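Carbonic anhydrase (Porphyridium purpureum, PDB 1DDZ) probably catalyses the zinc-dependent interconversion of carbon dioxide and water with hydrogencarbonate and a proton, as a member of the beta-class carbonic anhydrases. Local coordinates at residues A[38-43]-A[464-469]; A[78-83]-A[332-337]; A[323-328]-A[337-342]. All coordinates share one frame; numbering follows the deposited sequence.

Contact 1: A[38-43]-A[464-469]; sequences NIFANN and QGVVYG
Ile39 and Phe40, on the first turn of helix 38-53, meet Gln464 and Val466 of strand 464-468 where the two axes run in nearly the same direction, 25° apart, with a closest approach of 11.5 Å. At that separation the gap must be filled by long or bulky side chains, and an isoleucine and a phenylalanine on the helix suit it. Phe40 carries much of the contact. Its CG is anti to the carbonyl carbon (chi1 -65°), while the ring beyond reaches toward the strand. The rim atom CE2 lies 3.5 Å from CG2 of Val466, and the two side chains lie alongside, pointing opposite ways. With Gln464 the ring meets tip to tip: CZ comes 4.0 Å from the amide carbon CD, and the ring and amide planes stand at 90°. Ile39 reaches toward the same glutamine with the end of its longer branch, CD1 being 3.9 Å from CG of Gln464 and 4.3 Å from CG2 of Val466. Its CG1 also lies against one face of the Phe40 ring, toward the rim, so the two helix residues form one apolar surface. The strand offers the branched methyl of Val466 and the aliphatic part of Gln464. Leu475 adds to the apolar surroundings of both Phe40 and Val466, and Asn43, one turn farther along the helix, is tied through its side-chain amide to Gly473, Leu475 and Ile338. The result is a helix laid on the inner strand 462-468 of the second mixed sheet. An early helix of the chain thus packs on a much later sheet, an exchange reminiscent of the N-terminal helical arms that embrace the partner subunit in dimeric beta-class carbonic anhydrases.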
loop_
_atom_site.group_PDB
_atom_site.type_symbol
_atom_site.label_atom_id
_atom_site.label_comp_id
_atom_site.label_asym_id
_atom_site.label_seq_id
_atom_site.Cartn_x
_atom_site.Cartn_y
_atom_site.Cartn_z
ATOM N N ASN A 38 3.961 32.890 10.211
ATOM C CA ASN A 38 3.956 33.884 9.164
ATOM C C ASN A 38 3.123 33.391 7.980
ATOM O O ASN A 38 2.719 34.191 7.145
ATOM C CB ASN A 38 5.388 34.319 8.776
ATOM C CG ASN A 38 6.027 33.443 7.706
ATOM O OD1 ASN A 38 6.587 33.961 6.732
ATOM N ND2 ASN A 38 6.004 32.128 7.904
ATOM N N ILE A 39 2.774 32.101 7.958
ATOM C CA ILE A 39 1.948 31.595 6.867
ATOM C C ILE A 39 0.557 32.217 6.907
ATOM O O ILE A 39 -0.059 32.430 5.877
ATOM C CB ILE A 39 1.821 30.036 6.815
ATOM C CG1 ILE A 39 1.205 29.460 8.088
ATOM C CG2 ILE A 39 3.157 29.415 6.472
ATOM C CD1 ILE A 39 0.713 28.056 7.892
ATOM N N PHE A 40 0.072 32.530 8.102
ATOM C CA PHE A 40 -1.238 33.145 8.237
ATOM C C PHE A 40 -1.133 34.594 7.752
ATOM O O PHE A 40 -1.974 35.084 7.009
ATOM C CB PHE A 40 -1.694 33.051 9.685
ATOM C CG PHE A 40 -1.913 31.647 10.143
ATOM C CD1 PHE A 40 -1.031 31.050 11.039
ATOM C CD2 PHE A 40 -2.991 30.912 9.662
ATOM C CE1 PHE A 40 -1.219 29.741 11.453
ATOM C CE2 PHE A 40 -3.192 29.599 10.073
ATOM C CZ PHE A 40 -2.300 29.010 10.971
ATOM N N ALA A 41 -0.032 35.243 8.091
ATOM C CA ALA A 41 0.201 36.607 7.645
ATOM C C ALA A 41 0.315 36.650 6.113
ATOM O O ALA A 41 -0.190 37.564 5.453
ATOM C CB ALA A 41 1.480 37.138 8.276
ATOM N N ASN A 42 0.993 35.655 5.553
ATOM C CA ASN A 42 1.190 35.574 4.113
ATOM C C ASN A 42 -0.115 35.246 3.429
ATOM O O ASN A 42 -0.435 35.812 2.396
ATOM C CB ASN A 42 2.275 34.553 3.782
ATOM C CG ASN A 42 3.660 35.122 3.978
ATOM O OD1 ASN A 42 3.879 36.310 3.733
ATOM N ND2 ASN A 42 4.596 34.303 4.431
ATOM N N ASN A 43 -0.878 34.340 4.016
ATOM C CA ASN A 43 -2.174 33.995 3.470
ATOM C C ASN A 43 -3.075 35.231 3.444
ATOM O O ASN A 43 -3.841 35.430 2.500
ATOM C CB ASN A 43 -2.849 32.949 4.335
ATOM C CG ASN A 43 -4.310 32.798 4.008
ATOM O OD1 ASN A 43 -5.175 33.069 4.832
ATOM N ND2 ASN A 43 -4.598 32.369 2.799
ATOM N N GLN A 464 2.363 21.928 11.379
ATOM C CA GLN A 464 1.232 22.852 11.456
ATOM C C GLN A 464 -0.061 22.263 10.873
ATOM O O GLN A 464 -0.047 21.553 9.858
ATOM C CB GLN A 464 1.620 24.145 10.721
ATOM C CG GLN A 464 0.509 25.137 10.457
ATOM C CD GLN A 464 0.130 25.966 11.678
ATOM O OE1 GLN A 464 -0.954 25.803 12.250
ATOM N NE2 GLN A 464 1.001 26.870 12.058
ATOM N N GLY A 465 -1.169 22.531 11.552
ATOM C CA GLY A 465 -2.484 22.070 11.127
ATOM C C GLY A 465 -3.224 23.325 10.683
ATOM O O GLY A 465 -3.170 24.361 11.368
ATOM N N VAL A 466 -3.968 23.235 9.590
ATOM C CA VAL A 466 -4.618 24.413 9.024
ATOM C C VAL A 466 -5.912 23.991 8.309
ATOM O O VAL A 466 -6.065 22.821 7.969
ATOM C CB VAL A 466 -3.557 25.087 8.049
ATOM C CG1 VAL A 466 -3.925 24.945 6.596
ATOM C CG2 VAL A 466 -3.245 26.507 8.445
ATOM N N VAL A 467 -6.891 24.891 8.201
ATOM C CA VAL A 467 -8.152 24.587 7.497
ATOM C C VAL A 467 -8.689 25.895 6.927
ATOM O O VAL A 467 -8.335 26.960 7.407
ATOM C CB VAL A 467 -9.234 23.969 8.429
ATOM C CG1 VAL A 467 -9.854 25.046 9.342
ATOM C CG2 VAL A 467 -10.345 23.321 7.604
ATOM N N TYR A 468 -9.495 25.836 5.881
ATOM C CA TYR A 468 -10.033 27.066 5.323
ATOM C C TYR A 468 -11.295 26.786 4.553
ATOM O O TYR A 468 -11.598 25.627 4.243
ATOM C CB TYR A 468 -9.022 27.747 4.404
ATOM C CG TYR A 468 -8.835 27.054 3.077
ATOM C CD1 TYR A 468 -9.533 27.465 1.941
ATOM C CD2 TYR A 468 -7.956 25.990 2.951
ATOM C CE1 TYR A 468 -9.355 26.828 0.703
ATOM C CE2 TYR A 468 -7.771 25.349 1.724
ATOM C CZ TYR A 468 -8.470 25.773 0.611
ATOM O OH TYR A 468 -8.251 25.153 -0.592
ATOM N N GLY A 469 -12.051 27.848 4.298
ATOM C CA GLY A 469 -13.275 27.757 3.519
ATOM C C GLY A 469 -12.952 28.514 2.250
ATOM O O GLY A 469 -12.371 29.598 2.315
#

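Contact 2: A[78-83]-A[332-337]; sequences RVPANQ and RVPANQ
Pro80 and Pro334 face each other with their side chains crossing at about a right angle, CB of Pro80 lying 3.8 Å from CG of Pro334. Each ring also meets the asparagine two residues beyond the opposite proline, again about perpendicular: CG of Pro80 is 3.7 Å from OD1 of Asn336, and OD1 of Asn82 stands 3.7 Å from CG of Pro334 in the same way. Proline suits both N-cap positions, since its ring fixes phi before the helix and offers a compact apolar surface to its twin. The same chi1 turn in Asn82 and Asn336 (71° and 75°) sets their amides up as counterparts, OD1 by the opposite proline and ND2 bonded to its own chain, at Leu87 O and Leu341 O respectively. One water accepts from Asn82 ND2 and donates to Gln337 OE1 at 3.1 Å; the other accepts from Asn336 ND2 at 3.3 Å and, weakly, from Gln83 NE2. The glutamines are less alike, Gln337 extended beyond CG and Gln83 bent at chi2; they meet through two acceptor oxygens, OE1 of Gln83 and OE1 of Gln337, 3.7 Å apart, with amide planes 25° apart. This near-symmetrical pairing joins corresponding parts of the two carbonic anhydrase sequences. Behind it, Ala81 packs on strand 92-97 and Ala335 on strand 346-351, while Trp300 of helix 292-307 borders Val79 and Gln83.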
loop_
_atom_site.group_PDB
_atom_site.type_symbol
_atom_site.label_atom_id
_atom_site.label_comp_id
_atom_site.label_asym_id
_atom_site.label_seq_id
_atom_site.Cartn_x
_atom_site.Cartn_y
_atom_site.Cartn_z
ATOM N N ARG A 78 6.932 22.523 -9.869
ATOM C CA ARG A 78 6.942 23.972 -9.867
ATOM C C ARG A 78 5.806 24.631 -10.590
ATOM O O ARG A 78 5.828 25.842 -10.756
ATOM C CB ARG A 78 8.277 24.519 -10.398
ATOM C CG ARG A 78 9.475 24.030 -9.608
ATOM C CD ARG A 78 10.757 24.435 -10.266
ATOM N NE ARG A 78 11.878 24.393 -9.330
ATOM C CZ ARG A 78 13.149 24.553 -9.679
ATOM N NH1 ARG A 78 13.469 24.760 -10.954
ATOM N NH2 ARG A 78 14.105 24.543 -8.755
ATOM N N VAL A 79 4.823 23.871 -11.043
ATOM C CA VAL A 79 3.685 24.479 -11.706
ATOM C C VAL A 79 2.355 23.813 -11.389
ATOM O O VAL A 79 2.192 22.612 -11.579
ATOM C CB VAL A 79 3.848 24.547 -13.241
ATOM C CG1 VAL A 79 2.793 25.475 -13.834
ATOM C CG2 VAL A 79 5.247 25.022 -13.623
ATOM N N PRO A 80 1.399 24.586 -10.846
ATOM C CA PRO A 80 0.085 24.023 -10.528
ATOM C C PRO A 80 -0.591 23.483 -11.799
ATOM O O PRO A 80 -0.550 24.108 -12.871
ATOM C CB PRO A 80 -0.658 25.231 -9.926
ATOM C CG PRO A 80 0.445 25.945 -9.209
ATOM C CD PRO A 80 1.533 25.942 -10.270
ATOM N N ALA A 81 -1.228 22.333 -11.653
ATOM C CA ALA A 81 -1.901 21.662 -12.733
ATOM C C ALA A 81 -2.891 22.533 -13.479
ATOM O O ALA A 81 -2.882 22.547 -14.715
ATOM C CB ALA A 81 -2.584 20.426 -12.210
ATOM N N ASN A 82 -3.749 23.251 -12.753
ATOM C CA ASN A 82 -4.759 24.103 -13.389
ATOM C C ASN A 82 -4.110 25.183 -14.223
ATOM O O ASN A 82 -4.611 25.524 -15.278
ATOM C CB ASN A 82 -5.693 24.740 -12.355
ATOM C CG ASN A 82 -5.007 25.806 -11.518
ATOM O OD1 ASN A 82 -4.182 25.490 -10.669
ATOM N ND2 ASN A 82 -5.303 27.078 -11.795
ATOM N N GLN A 83 -2.946 25.638 -13.792
ATOM C CA GLN A 83 -2.198 26.674 -14.483
ATOM C C GLN A 83 -1.709 26.160 -15.843
ATOM O O GLN A 83 -1.960 26.768 -16.887
ATOM C CB GLN A 83 -1.003 27.055 -13.636
ATOM C CG GLN A 83 -0.537 28.465 -13.803
ATOM C CD GLN A 83 -0.318 29.125 -12.475
ATOM O OE1 GLN A 83 -1.244 29.248 -11.693
ATOM N NE2 GLN A 83 0.914 29.519 -12.196
ATOM N N ARG A 332 -9.060 23.498 -4.243
ATOM C CA ARG A 332 -9.543 24.651 -4.981
ATOM C C ARG A 332 -8.546 25.821 -4.981
ATOM O O ARG A 332 -8.807 26.873 -5.564
ATOM C CB ARG A 332 -10.962 25.067 -4.580
ATOM C CG ARG A 332 -11.633 25.926 -5.659
ATOM C CD ARG A 332 -13.136 25.826 -5.615
ATOM N NE ARG A 332 -13.647 24.583 -6.219
ATOM C CZ ARG A 332 -14.033 24.449 -7.508
ATOM N NH1 ARG A 332 -13.941 25.467 -8.364
ATOM N NH2 ARG A 332 -14.663 23.344 -7.917
ATOM N N VAL A 333 -7.393 25.681 -4.311
ATOM C CA VAL A 333 -6.343 26.717 -4.349
ATOM C C VAL A 333 -4.957 26.075 -4.267
ATOM O O VAL A 333 -4.745 25.183 -3.449
ATOM C CB VAL A 333 -6.394 27.749 -3.198
ATOM C CG1 VAL A 333 -5.473 28.896 -3.511
ATOM C CG2 VAL A 333 -7.838 28.240 -2.993
ATOM N N PRO A 334 -4.037 26.459 -5.168
ATOM C CA PRO A 334 -2.690 25.872 -5.119
ATOM C C PRO A 334 -2.026 26.223 -3.787
ATOM O O PRO A 334 -2.161 27.347 -3.293
ATOM C CB PRO A 334 -1.983 26.521 -6.298
ATOM C CG PRO A 334 -3.077 26.633 -7.306
ATOM C CD PRO A 334 -4.221 27.182 -6.453
ATOM N N ALA A 335 -1.302 25.264 -3.217
ATOM C CA ALA A 335 -0.636 25.455 -1.932
ATOM C C ALA A 335 0.220 26.704 -1.884
ATOM O O ALA A 335 0.087 27.528 -0.970
ATOM C CB ALA A 335 0.193 24.225 -1.579
ATOM N N ASN A 336 1.087 26.855 -2.879
ATOM C CA ASN A 336 1.974 28.006 -2.944
ATOM C C ASN A 336 1.169 29.302 -2.963
ATOM O O ASN A 336 1.554 30.268 -2.320
ATOM C CB ASN A 336 2.892 27.923 -4.173
ATOM C CG ASN A 336 2.169 28.239 -5.468
ATOM O OD1 ASN A 336 1.463 27.410 -6.002
ATOM N ND2 ASN A 336 2.314 29.461 -5.952
ATOM N N GLN A 337 0.020 29.292 -3.637
ATOM C CA GLN A 337 -0.823 30.480 -3.737
ATOM C C GLN A 337 -1.448 30.908 -2.416
ATOM O O GLN A 337 -1.320 32.054 -1.995
ATOM C CB GLN A 337 -1.941 30.256 -4.759
ATOM C CG GLN A 337 -1.586 30.638 -6.181
ATOM C CD GLN A 337 -2.649 30.218 -7.181
ATOM O OE1 GLN A 337 -2.364 29.492 -8.125
ATOM N NE2 GLN A 337 -3.887 30.647 -6.960
HETATM O O HOH W 1 -4.171 29.493 -10.631
HETATM O O HOH W 2 1.074 30.073 -8.894
#

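Contact 3: A[323-328]-A[337-342]; sequences ILWIGC and QIINLP. With ZN (zinc ion), chain D.
Ile323 drives its CD1 tip to tip against two methyls at once, CD1 of Ile339 at 3.4 Å and CD1 of Leu341 at 3.5 Å, both a little tight for carbon pairs. Beside this knot lies Trp325, whose CG is anti to the backbone N (chi1 -173°). The far corner of its indole, CH2, meets CG2 of Ile338 at 3.5 Å, with the two side chains crossing at about a right angle. Ile339 runs beside the ring but points the other way, its CG2 coming 3.6 Å from CZ3. A tryptophan suits this place because its broad flat ring spans from Ile338 to Ile339, while branched Ile339 gives CG2 to the indole and CD1 to both indole and Ile323. Replacing Trp325 by an alanine would probably open a gap between strand and helix end and leave CG2 of Ile338 and of Ile339 without their aromatic partner. Leu341, partly exposed, bridges to the looser side, where Pro342 is exposed and Asn340, C-prime residue of the Schellman motif ending the helix, has a positive phi, which asparagine adopts more readily than most residues other than glycine. In this beta-alpha-beta unit (strand 323-328, helix 335-338, strand 346-351) Cys328 SG, at the first strand's end, binds zinc at 2.3 Å with Asp330, His384 and Cys387. The touching atoms are all carbon, implying cohesion by exclusion of water, apart from the polar metal chemistry.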
loop_
_atom_site.group_PDB
_atom_site.type_symbol
_atom_site.label_atom_id
_atom_site.label_comp_id
_atom_site.label_asym_id
_atom_site.label_seq_id
_atom_site.Cartn_x
_atom_site.Cartn_y
_atom_site.Cartn_z
ATOM N N ILE A 323 8.921 23.815 2.773
ATOM C CA ILE A 323 7.679 23.286 3.329
ATOM C C ILE A 323 7.067 22.148 2.557
ATOM O O ILE A 323 7.074 22.139 1.332
ATOM C CB ILE A 323 6.550 24.335 3.431
ATOM C CG1 ILE A 323 6.739 25.434 2.396
ATOM C CG2 ILE A 323 6.480 24.891 4.814
ATOM C CD1 ILE A 323 5.820 26.599 2.608
ATOM N N LEU A 324 6.521 21.197 3.299
ATOM C CA LEU A 324 5.830 20.079 2.720
ATOM C C LEU A 324 4.389 20.451 3.043
ATOM O O LEU A 324 4.066 20.766 4.200
ATOM C CB LEU A 324 6.156 18.780 3.453
ATOM C CG LEU A 324 5.873 17.396 2.824
ATOM C CD1 LEU A 324 5.486 16.441 3.913
ATOM C CD2 LEU A 324 4.851 17.378 1.721
ATOM N N TRP A 325 3.539 20.411 2.025
ATOM C CA TRP A 325 2.133 20.698 2.185
ATOM C C TRP A 325 1.385 19.417 1.841
ATOM O O TRP A 325 1.599 18.865 0.761
ATOM C CB TRP A 325 1.723 21.799 1.215
ATOM C CG TRP A 325 0.327 22.277 1.406
ATOM C CD1 TRP A 325 -0.826 21.671 0.978
ATOM C CD2 TRP A 325 -0.072 23.509 2.015
ATOM N NE1 TRP A 325 -1.911 22.465 1.274
ATOM C CE2 TRP A 325 -1.473 23.597 1.906
ATOM C CE3 TRP A 325 0.626 24.551 2.639
ATOM C CZ2 TRP A 325 -2.194 24.696 2.393
ATOM C CZ3 TRP A 325 -0.092 25.637 3.125
ATOM C CH2 TRP A 325 -1.490 25.699 2.997
ATOM N N ILE A 326 0.573 18.908 2.771
ATOM C CA ILE A 326 -0.241 17.720 2.547
ATOM C C ILE A 326 -1.694 18.202 2.484
ATOM O O ILE A 326 -2.263 18.609 3.499
ATOM C CB ILE A 326 -0.079 16.712 3.675
ATOM C CG1 ILE A 326 1.398 16.328 3.773
ATOM C CG2 ILE A 326 -1.011 15.512 3.430
ATOM C CD1 ILE A 326 1.814 15.673 5.078
ATOM N N GLY A 327 -2.281 18.190 1.290
ATOM C CA GLY A 327 -3.632 18.669 1.121
ATOM C C GLY A 327 -4.564 17.682 0.481
ATOM O O GLY A 327 -4.186 16.533 0.232
ATOM N N CYS A 328 -5.792 18.115 0.228
ATOM C CA CYS A 328 -6.799 17.254 -0.362
ATOM C C CYS A 328 -6.826 17.344 -1.875
ATOM O O CYS A 328 -6.668 18.423 -2.430
ATOM C CB CYS A 328 -8.180 17.608 0.196
ATOM S SG CYS A 328 -9.490 16.526 -0.473
ATOM N N GLN A 337 0.020 29.292 -3.637
ATOM C CA GLN A 337 -0.823 30.480 -3.737
ATOM C C GLN A 337 -1.448 30.908 -2.416
ATOM O O GLN A 337 -1.320 32.054 -1.995
ATOM C CB GLN A 337 -1.941 30.256 -4.759
ATOM C CG GLN A 337 -1.586 30.638 -6.181
ATOM C CD GLN A 337 -2.649 30.218 -7.181
ATOM O OE1 GLN A 337 -2.364 29.492 -8.125
ATOM N NE2 GLN A 337 -3.887 30.647 -6.960
ATOM N N ILE A 338 -2.080 29.955 -1.740
ATOM C CA ILE A 338 -2.759 30.248 -0.496
ATOM C C ILE A 338 -1.850 30.848 0.569
ATOM O O ILE A 338 -2.298 31.670 1.361
ATOM C CB ILE A 338 -3.595 29.037 -0.006
ATOM C CG1 ILE A 338 -4.654 29.512 0.986
ATOM C CG2 ILE A 338 -2.701 27.950 0.577
ATOM C CD1 ILE A 338 -5.922 28.710 0.955
ATOM N N ILE A 339 -0.566 30.505 0.539
ATOM C CA ILE A 339 0.370 31.062 1.498
ATOM C C ILE A 339 1.302 32.078 0.878
ATOM O O ILE A 339 2.371 32.362 1.413
ATOM C CB ILE A 339 1.161 29.998 2.277
ATOM C CG1 ILE A 339 1.914 29.061 1.327
ATOM C CG2 ILE A 339 0.222 29.262 3.219
ATOM C CD1 ILE A 339 2.712 27.957 2.050
ATOM N N ASN A 340 0.898 32.608 -0.269
ATOM C CA ASN A 340 1.644 33.667 -0.938
ATOM C C ASN A 340 3.116 33.374 -1.265
ATOM O O ASN A 340 3.989 34.214 -1.011
ATOM C CB ASN A 340 1.569 34.918 -0.059
ATOM C CG ASN A 340 1.458 36.198 -0.859
ATOM O OD1 ASN A 340 0.754 36.258 -1.868
ATOM N ND2 ASN A 340 2.105 37.254 -0.369
ATOM N N LEU A 341 3.385 32.217 -1.866
ATOM C CA LEU A 341 4.749 31.820 -2.224
ATOM C C LEU A 341 4.813 31.450 -3.684
ATOM O O LEU A 341 3.867 30.917 -4.245
ATOM C CB LEU A 341 5.217 30.593 -1.434
ATOM C CG LEU A 341 5.488 30.650 0.063
ATOM C CD1 LEU A 341 6.102 29.327 0.488
ATOM C CD2 LEU A 341 6.420 31.797 0.397
ATOM N N PRO A 342 5.986 31.630 -4.290
ATOM C CA PRO A 342 6.261 31.330 -5.694
ATOM C C PRO A 342 6.031 29.868 -6.011
ATOM O O PRO A 342 6.281 28.981 -5.182
ATOM C CB PRO A 342 7.736 31.676 -5.820
ATOM C CG PRO A 342 7.882 32.802 -4.854
ATOM C CD PRO A 342 7.144 32.285 -3.666
HETATM ZN ZN ZN D . -11.489 17.644 -0.083
#

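Overall arrangement
The three contacts gather around helix 335-338 and the sheet holding strands 323-328 and 462-468. Contacts 2 and 3, their centres about 8 Å apart, share Gln337, and the probable bond from Leu341 N to Asn336 O, 2.7 Å, runs between them. Contact 1 lies about 9 Å from contact 3 and about 16 Å from contact 2, centre to centre, and is probably tied to contact 3 by Asn43 ND2 and Ile338 O at 2.8 Å. Contact 3 supplies a ligand of one zinc directly; in contact 1 the Val466 side chain lies about 12 Å from that same zinc. Contact 2 sits between the two halves, the Pro80 side chain about 14 Å from the other zinc.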